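Local coordinates for protein KLLA0A11308p (Kluyveromyces lactis, PDB 6AM0) that probably binds mRNA as a member of the EDC3 family, this chain being the Sm-like (Lsm) domain at its N-terminal end, at residues I9-K14 with D52-L57; K17-T22 with L31-A36. One frame throughout, in Å; residues are numbered along the deposited sequence.

Interaction 1. Residues I9-K14 with D52-L57; sequences IEIELK and DKLYDL
Two backbone hydrogen bonds join residues 9-14 to residues 52-57, which run roughly antiparallel to them. Glu12 N donates to Asp56 O at 2.9 Å, nearly along the C=O axis, although bent at the hydrogen (136°). A second bond, from Tyr55 N, one residue before Asp56, to Glu12 O at 3.2 Å, is almost straight (173°), but its donor stands above the carbonyl plane. Next to them Ile11 and Leu57 form a non-hydrogen-bonded pair.

Apolar contacts gather on the face that carries this pair. Leu57 has CG anti to its backbone N, and its CD1 meets Ile11 CG2 at 3.6 Å while Ile9 CG2 lies 4.0 Å from the same CD1. The other branch of Ile11 starts from the crowded position between N and the carbonyl carbon and carries CD1 to within 3.8 Å of Leu54 CD2. Leu13 CD2 reaches that methyl group too, 4.0 Å from Leu54 CD2. An alanine in place of Leu57 would lack the CD1 that touches both Ile9 and Ile11, and would probably loosen this side of the pair and its packing against another protein's chain.

Aromatic packing closes the end near Lys14, where the Tyr55 ring lies obliquely along the chain, its CE1 3.5 Å from Lys14 CB.

Charged groups occupy the other side: Glu12 OE1 and Asp56 OD2 are 5.5 Å apart. Glu12 OE1 is salt-bridged to Arg18 of the second copy of this protein, and Asp56 OD1 to a basic side chain of the other protein. The contact is thus amphipathic: Ile9, Ile11 and Leu54 pack on neighbouring strands of the Sm-type sheet, and Ile9, Leu54 and Leu57 on that partner protein, whereas the two acids, probably repelling each other, are likely to be steadied by positive charge from other chains.

Interaction 2. Residues K17-T22 with L31-A36; sequences KRITGT and LTLTDA
Thr22 gives up more surface here than any other residue, and it meets Thr34 as an antiparallel hydrogen-bonded pair. Thr22 N donates to Thr34 O at 3.0 Å, almost straight (176°), and Thr34 N donates back to Thr22 O at 2.8 Å; both donors lie in the plane of the carbonyl they address. The methyl group of Thr22, CG2, sits against the carboxylate of Asp35, 3.6 Å from Asp35 OD1.

Leu33 comes next in buried surface. Its CG is anti to its carbonyl carbon, and CD2 comes alongside the backbone of Thr22, 3.6 Å from Thr22 O, while CD1 points to Ile19. A CB on Gly21, the third, would point toward residues 31-36 and crowd Leu33 CB, Thr34 O and Ala36 CA; its absence lets Gly21 CA come within 4.2 Å of Ala36 CA. Two residues earlier, Ile19 CG2 touches Ala36 CB at 3.9 Å.

The axes of 18-22 and 31-33 stand 79° apart, as befits the strongly bent sheet of the Sm fold. The chain turns a corner at Thr34 and Asp35, so that strands 30-33 and 36-38 both pair with strand 18-26; Phe47 of strand 43-50 packs on Leu33 and Ala36, and strand 8-12 borders 18-26.

Overall arrangement
Interactions 1 and 2 have centres about 10 Å apart and meet through neighbouring strands of one curled antiparallel sheet, 8-12 and 18-26. Ile11 N lies 2.9 Å from Ile19 O, a probable hydrogen bond, and Ile9 with Gly21 makes a similar link. Along the chain, residues 9-14 come first, then both segments of interaction 2, then residues 52-57, so interaction 1 brackets the hairpin of strands 18-26 and 30-33, where interaction 2 lies. Interaction 2 sits near the centre of the chain, where the sheet curls, whereas interaction 1 brings strand 56-59 against 8-12. Together they illustrate how this Sm-type domain, which has no helix in the modelled chain, closes its sheet and still meets other chains.

Interaction 1. Residues I9-K14 with D52-L57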
ATOM      1  N   ILE D   9       0.782 -10.755  -9.979  1.00 84.30           N
ATOM      2  CA  ILE D   9       2.040 -10.499  -9.284  1.00 83.30           C
ATOM      3  C   ILE D   9       2.997  -9.766 -10.215  1.00 88.90           C
ATOM      4  O   ILE D   9       3.021 -10.020 -11.425  1.00 89.61           O
ATOM      5  CB  ILE D   9       2.676 -11.812  -8.773  1.00 85.41           C
ATOM      6  CG1 ILE D   9       1.694 -12.579  -7.883  1.00 89.54           C
ATOM      7  CG2 ILE D   9       3.972 -11.547  -8.017  1.00 84.36           C
ATOM      8  CD1 ILE D   9       1.182 -11.782  -6.706  1.00101.93           C
ATOM      9  N   GLU D  10       3.781  -8.847  -9.642  1.00 87.97           N
ATOM     10  CA  GLU D  10       4.845  -8.142 -10.346  1.00 82.36           C
ATOM     11  C   GLU D  10       6.089  -8.142  -9.468  1.00 88.15           C
ATOM     12  O   GLU D  10       6.025  -7.757  -8.297  1.00 94.78           O
ATOM     13  CB  GLU D  10       4.419  -6.711 -10.691  1.00 96.39           C
ATOM     14  CG  GLU D  10       5.205  -6.068 -11.821  1.00105.11           C
ATOM     15  CD  GLU D  10       4.501  -4.852 -12.393  1.00118.23           C
ATOM     16  OE1 GLU D  10       3.375  -4.550 -11.941  1.00115.24           O
ATOM     17  OE2 GLU D  10       5.070  -4.201 -13.296  1.00134.87           O
ATOM     18  N   ILE D  11       7.216  -8.576 -10.036  1.00 81.76           N
ATOM     19  CA  ILE D  11       8.465  -8.777  -9.314  1.00 88.71           C
ATOM     20  C   ILE D  11       9.561  -7.989 -10.019  1.00 96.78           C
ATOM     21  O   ILE D  11       9.421  -7.588 -11.175  1.00 96.78           O
ATOM     22  CB  ILE D  11       8.839 -10.276  -9.197  1.00 95.12           C
ATOM     23  CG1 ILE D  11       9.040 -10.919 -10.575  1.00 89.61           C
ATOM     24  CG2 ILE D  11       7.774 -11.037  -8.426  1.00 89.64           C
ATOM     25  CD1 ILE D  11      10.490 -11.062 -11.004  1.00100.62           C
ATOM     26  N   GLU D  12      10.668  -7.777  -9.311  1.00100.39           N
ATOM     27  CA  GLU D  12      11.757  -6.958  -9.823  1.00103.13           C
ATOM     28  C   GLU D  12      13.073  -7.692  -9.645  1.00 93.96           C
ATOM     29  O   GLU D  12      13.246  -8.430  -8.673  1.00102.25           O
ATOM     30  CB  GLU D  12      11.846  -5.616  -9.093  1.00107.94           C
ATOM     31  CG  GLU D  12      10.591  -4.776  -9.149  1.00122.89           C
ATOM     32  CD  GLU D  12      10.811  -3.388  -8.592  1.00130.56           C
ATOM     33  OE1 GLU D  12      11.955  -3.088  -8.176  1.00128.19           O
ATOM     34  OE2 GLU D  12       9.867  -2.568  -8.669  1.00135.48           O
ATOM     35  N   LEU D  13      14.003  -7.476 -10.578  1.00 86.16           N
ATOM     36  CA  LEU D  13      15.329  -8.073 -10.535  1.00107.97           C
ATOM     37  C   LEU D  13      16.367  -6.997 -10.171  1.00115.88           C
ATOM     38  O   LEU D  13      16.011  -5.927  -9.654  1.00118.37           O
ATOM     39  CB  LEU D  13      15.609  -8.764 -11.872  1.00105.63           C
ATOM     40  CG  LEU D  13      14.570  -9.800 -12.328  1.00 84.41           C
ATOM     41  CD1 LEU D  13      15.090 -10.576 -13.522  1.00 70.60           C
ATOM     42  CD2 LEU D  13      14.167 -10.750 -11.210  1.00 75.28           C
ATOM     43  N   LYS D  14      17.649  -7.277 -10.438  1.00114.99           N
ATOM     44  CA  LYS D  14      18.703  -6.418  -9.896  1.00128.24           C
ATOM     45  C   LYS D  14      18.728  -5.040 -10.549  1.00132.00           C
ATOM     46  O   LYS D  14      19.090  -4.058  -9.892  1.00140.83           O
ATOM     47  CB  LYS D  14      20.073  -7.094 -10.024  1.00123.50           C
ATOM     48  CG  LYS D  14      20.642  -7.148 -11.430  1.00122.95           C
ATOM     49  CD  LYS D  14      22.043  -7.751 -11.455  1.00115.68           C
ATOM     50  CE  LYS D  14      22.648  -7.681 -12.851  1.00122.09           C
ATOM     51  NZ  LYS D  14      24.011  -8.278 -12.912  1.00130.80           N
ATOM     52  N   ASP D  52      16.320 -16.199  -4.539  1.00102.98           N
ATOM     53  CA  ASP D  52      17.637 -15.580  -4.435  1.00104.61           C
ATOM     54  C   ASP D  52      17.741 -14.350  -5.326  1.00107.42           C
ATOM     55  O   ASP D  52      18.394 -13.364  -4.965  1.00109.72           O
ATOM     56  CB  ASP D  52      18.719 -16.592  -4.810  1.00103.10           C
ATOM     57  CG  ASP D  52      18.539 -17.922  -4.109  1.00120.36           C
ATOM     58  OD1 ASP D  52      17.518 -18.088  -3.408  1.00113.40           O
ATOM     59  OD2 ASP D  52      19.414 -18.801  -4.266  1.00122.98           O
ATOM     60  N   LYS D  53      17.107 -14.390  -6.495  1.00 99.12           N
ATOM     61  CA  LYS D  53      17.259 -13.355  -7.506  1.00 98.75           C
ATOM     62  C   LYS D  53      16.207 -12.255  -7.410  1.00 98.05           C
ATOM     63  O   LYS D  53      16.151 -11.396  -8.295  1.00 89.35           O
ATOM     64  CB  LYS D  53      17.211 -13.987  -8.900  1.00 96.19           C
ATOM     65  CG  LYS D  53      18.020 -15.269  -9.029  1.00 97.42           C
ATOM     66  CD  LYS D  53      19.501 -15.004  -9.224  1.00103.63           C
ATOM     67  CE  LYS D  53      20.227 -16.292  -9.579  1.00113.48           C
ATOM     68  NZ  LYS D  53      21.585 -16.052 -10.141  1.00116.76           N
ATOM     69  N   LEU D  54      15.401 -12.235  -6.350  1.00 93.08           N
ATOM     70  CA  LEU D  54      14.308 -11.279  -6.222  1.00 94.70           C
ATOM     71  C   LEU D  54      14.695 -10.148  -5.280  1.00104.14           C
ATOM     72  O   LEU D  54      15.103 -10.391  -4.140  1.00110.40           O
ATOM     73  CB  LEU D  54      13.038 -11.962  -5.712  1.00 89.59           C
ATOM     74  CG  LEU D  54      12.397 -12.993  -6.638  1.00 79.53           C
ATOM     75  CD1 LEU D  54      10.953 -13.226  -6.232  1.00 68.98           C
ATOM     76  CD2 LEU D  54      12.491 -12.541  -8.085  1.00 79.32           C
ATOM     77  N   TYR D  55      14.543  -8.913  -5.757  1.00114.47           N
ATOM     78  CA  TYR D  55      14.846  -7.734  -4.957  1.00109.76           C
ATOM     79  C   TYR D  55      13.608  -7.050  -4.395  1.00111.43           C
ATOM     80  O   TYR D  55      13.694  -6.432  -3.328  1.00121.41           O
ATOM     81  CB  TYR D  55      15.666  -6.737  -5.782  1.00 98.67           C
ATOM     82  CG  TYR D  55      17.106  -7.169  -5.958  1.00112.74           C
ATOM     83  CD1 TYR D  55      17.462  -8.089  -6.936  1.00112.97           C
ATOM     84  CD2 TYR D  55      18.106  -6.671  -5.132  1.00129.61           C
ATOM     85  CE1 TYR D  55      18.777  -8.493  -7.090  1.00123.75           C
ATOM     86  CE2 TYR D  55      19.423  -7.067  -5.282  1.00115.42           C
ATOM     87  CZ  TYR D  55      19.752  -7.977  -6.262  1.00120.70           C
ATOM     88  OH  TYR D  55      21.061  -8.375  -6.414  1.00133.96           O
ATOM     89  N   ASP D  56      12.461  -7.142  -5.070  1.00102.23           N
ATOM     90  CA  ASP D  56      11.208  -6.711  -4.465  1.00106.76           C
ATOM     91  C   ASP D  56      10.055  -7.342  -5.235  1.00104.10           C
ATOM     92  O   ASP D  56      10.187  -7.683  -6.416  1.00103.53           O
ATOM     93  CB  ASP D  56      11.084  -5.178  -4.461  1.00121.23           C
ATOM     94  CG  ASP D  56       9.903  -4.672  -3.634  1.00128.40           C
ATOM     95  OD1 ASP D  56       8.877  -5.375  -3.520  1.00119.51           O
ATOM     96  OD2 ASP D  56      10.007  -3.554  -3.088  1.00146.25           O
ATOM     97  N   LEU D  57       8.922  -7.488  -4.545  1.00 94.21           N
ATOM     98  CA  LEU D  57       7.715  -8.093  -5.088  1.00 91.44           C
ATOM     99  C   LEU D  57       6.513  -7.273  -4.637  1.00 98.86           C
ATOM    100  O   LEU D  57       6.443  -6.859  -3.476  1.00104.76           O
ATOM    101  CB  LEU D  57       7.586  -9.555  -4.628  1.00 91.09           C
ATOM    102  CG  LEU D  57       6.307 -10.363  -4.868  1.00 98.24           C
ATOM    103  CD1 LEU D  57       6.666 -11.818  -5.096  1.00110.41           C
ATOM    104  CD2 LEU D  57       5.341 -10.249  -3.696  1.00 96.20           C
TER

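Interaction 2. Residues K17-T22 with L31-A36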
ATOM      1  N   LYS D  17      14.452  -4.316 -13.492  1.00103.50           N
ATOM      2  CA  LYS D  17      13.623  -4.997 -14.476  1.00104.46           C
ATOM      3  C   LYS D  17      12.473  -5.726 -13.777  1.00104.20           C
ATOM      4  O   LYS D  17      12.669  -6.372 -12.745  1.00 99.61           O
ATOM      5  CB  LYS D  17      14.488  -5.954 -15.293  1.00 93.52           C
ATOM      6  CG  LYS D  17      15.789  -5.299 -15.739  1.00 88.34           C
ATOM      7  CD  LYS D  17      15.482  -3.984 -16.455  1.00106.09           C
ATOM      8  CE  LYS D  17      16.741  -3.277 -16.872  1.00118.22           C
ATOM      9  NZ  LYS D  17      17.435  -4.160 -17.841  1.00111.39           N
ATOM     10  N   ARG D  18      11.273  -5.668 -14.380  1.00105.57           N
ATOM     11  CA  ARG D  18      10.033  -6.133 -13.756  1.00101.14           C
ATOM     12  C   ARG D  18       9.375  -7.222 -14.592  1.00 93.92           C
ATOM     13  O   ARG D  18       9.266  -7.096 -15.816  1.00101.97           O
ATOM     14  CB  ARG D  18       9.059  -4.957 -13.602  1.00110.93           C
ATOM     15  CG  ARG D  18       9.749  -3.797 -12.895  1.00131.29           C
ATOM     16  CD  ARG D  18       8.950  -2.520 -12.671  1.00141.22           C
ATOM     17  NE  ARG D  18       9.814  -1.560 -11.984  1.00145.95           N
ATOM     18  CZ  ARG D  18       9.408  -0.419 -11.449  1.00137.22           C
ATOM     19  NH1 ARG D  18      10.280   0.372 -10.848  1.00131.01           N
ATOM     20  NH2 ARG D  18       8.131  -0.094 -11.506  1.00131.09           N
ATOM     21  N   ILE D  19       8.940  -8.291 -13.925  1.00 90.13           N
ATOM     22  CA  ILE D  19       8.240  -9.396 -14.564  1.00 79.83           C
ATOM     23  C   ILE D  19       6.836  -9.416 -13.983  1.00 79.24           C
ATOM     24  O   ILE D  19       6.662  -9.289 -12.767  1.00 83.28           O
ATOM     25  CB  ILE D  19       8.942 -10.754 -14.341  1.00 88.30           C
ATOM     26  CG1 ILE D  19      10.414 -10.702 -14.767  1.00 83.18           C
ATOM     27  CG2 ILE D  19       8.197 -11.860 -15.068  1.00 87.41           C
ATOM     28  CD1 ILE D  19      10.671  -9.958 -16.058  1.00 95.33           C
ATOM     29  N   THR D  20       5.837  -9.580 -14.841  1.00 86.62           N
ATOM     30  CA  THR D  20       4.448  -9.625 -14.410  1.00 86.80           C
ATOM     31  C   THR D  20       3.843 -10.957 -14.821  1.00 86.46           C
ATOM     32  O   THR D  20       4.044 -11.411 -15.951  1.00 81.84           O
ATOM     33  CB  THR D  20       3.631  -8.480 -15.028  1.00 94.40           C
ATOM     34  OG1 THR D  20       4.308  -7.231 -14.834  1.00 98.57           O
ATOM     35  CG2 THR D  20       2.253  -8.402 -14.391  1.00 92.49           C
ATOM     36  N   GLY D  21       3.088 -11.575 -13.917  1.00 78.43           N
ATOM     37  CA  GLY D  21       2.481 -12.855 -14.244  1.00 76.77           C
ATOM     38  C   GLY D  21       1.513 -13.304 -13.172  1.00 79.14           C
ATOM     39  O   GLY D  21       1.365 -12.665 -12.125  1.00 79.85           O
ATOM     40  N   THR D  22       0.847 -14.425 -13.454  1.00 88.28           N
ATOM     41  CA  THR D  22      -0.129 -14.996 -12.532  1.00 84.66           C
ATOM     42  C   THR D  22       0.527 -16.082 -11.688  1.00 87.96           C
ATOM     43  O   THR D  22       1.253 -16.929 -12.215  1.00 91.87           O
ATOM     44  CB  THR D  22      -1.343 -15.547 -13.284  1.00 84.68           C
ATOM     45  OG1 THR D  22      -0.944 -16.650 -14.106  1.00107.32           O
ATOM     46  CG2 THR D  22      -1.947 -14.468 -14.166  1.00 90.31           C
ATOM     47  N   LEU D  31       9.333 -19.602  -6.939  1.00 77.29           N
ATOM     48  CA  LEU D  31       8.087 -18.951  -7.318  1.00 75.65           C
ATOM     49  C   LEU D  31       7.818 -19.226  -8.790  1.00 75.62           C
ATOM     50  O   LEU D  31       8.705 -19.034  -9.628  1.00 74.91           O
ATOM     51  CB  LEU D  31       8.168 -17.442  -7.065  1.00 88.72           C
ATOM     52  CG  LEU D  31       7.224 -16.506  -7.824  1.00 82.38           C
ATOM     53  CD1 LEU D  31       5.800 -16.593  -7.301  1.00 71.06           C
ATOM     54  CD2 LEU D  31       7.739 -15.081  -7.751  1.00 79.75           C
ATOM     55  N   THR D  32       6.603 -19.675  -9.100  1.00 72.12           N
ATOM     56  CA  THR D  32       6.208 -20.009 -10.463  1.00 84.25           C
ATOM     57  C   THR D  32       5.071 -19.103 -10.916  1.00 83.46           C
ATOM     58  O   THR D  32       4.121 -18.863 -10.168  1.00 76.65           O
ATOM     59  CB  THR D  32       5.774 -21.478 -10.572  1.00 82.16           C
ATOM     60  OG1 THR D  32       6.837 -22.328 -10.121  1.00 94.40           O
ATOM     61  CG2 THR D  32       5.419 -21.834 -12.012  1.00 70.63           C
ATOM     62  N   LEU D  33       5.176 -18.613 -12.150  1.00 77.52           N
ATOM     63  CA  LEU D  33       4.195 -17.733 -12.766  1.00 79.71           C
ATOM     64  C   LEU D  33       3.757 -18.311 -14.103  1.00 80.55           C
ATOM     65  O   LEU D  33       4.470 -19.099 -14.726  1.00 89.15           O
ATOM     66  CB  LEU D  33       4.761 -16.323 -12.990  1.00 82.91           C
ATOM     67  CG  LEU D  33       5.249 -15.536 -11.776  1.00 85.58           C
ATOM     68  CD1 LEU D  33       6.062 -14.334 -12.231  1.00 73.17           C
ATOM     69  CD2 LEU D  33       4.077 -15.107 -10.909  1.00 73.91           C
ATOM     70  N   THR D  34       2.568 -17.907 -14.538  1.00 73.47           N
ATOM     71  CA  THR D  34       2.074 -18.207 -15.871  1.00 82.17           C
ATOM     72  C   THR D  34       1.787 -16.911 -16.618  1.00 84.21           C
ATOM     73  O   THR D  34       1.490 -15.874 -16.005  1.00 89.27           O
ATOM     74  CB  THR D  34       0.812 -19.085 -15.833  1.00 82.72           C
ATOM     75  OG1 THR D  34      -0.172 -18.481 -14.987  1.00 78.15           O
ATOM     76  CG2 THR D  34       1.141 -20.477 -15.316  1.00 95.78           C
ATOM     77  N   ASP D  35       1.918 -16.996 -17.948  1.00 92.69           N
ATOM     78  CA  ASP D  35       1.765 -15.885 -18.897  1.00104.02           C
ATOM     79  C   ASP D  35       2.559 -14.648 -18.465  1.00 94.47           C
ATOM     80  O   ASP D  35       2.077 -13.516 -18.497  1.00104.74           O
ATOM     81  CB  ASP D  35       0.283 -15.569 -19.172  1.00 94.66           C
ATOM     82  CG  ASP D  35      -0.498 -15.119 -17.944  1.00108.86           C
ATOM     83  OD1 ASP D  35      -0.091 -14.163 -17.249  1.00100.53           O
ATOM     84  OD2 ASP D  35      -1.546 -15.741 -17.669  1.00134.93           O
ATOM     85  N   ALA D  36       3.815 -14.878 -18.090  1.00 82.29           N
ATOM     86  CA  ALA D  36       4.681 -13.796 -17.638  1.00 83.84           C
ATOM     87  C   ALA D  36       5.048 -12.864 -18.790  1.00 77.37           C
ATOM     88  O   ALA D  36       5.582 -13.308 -19.813  1.00 77.72           O
ATOM     89  CB  ALA D  36       5.940 -14.368 -16.995  1.00 78.81           C
TER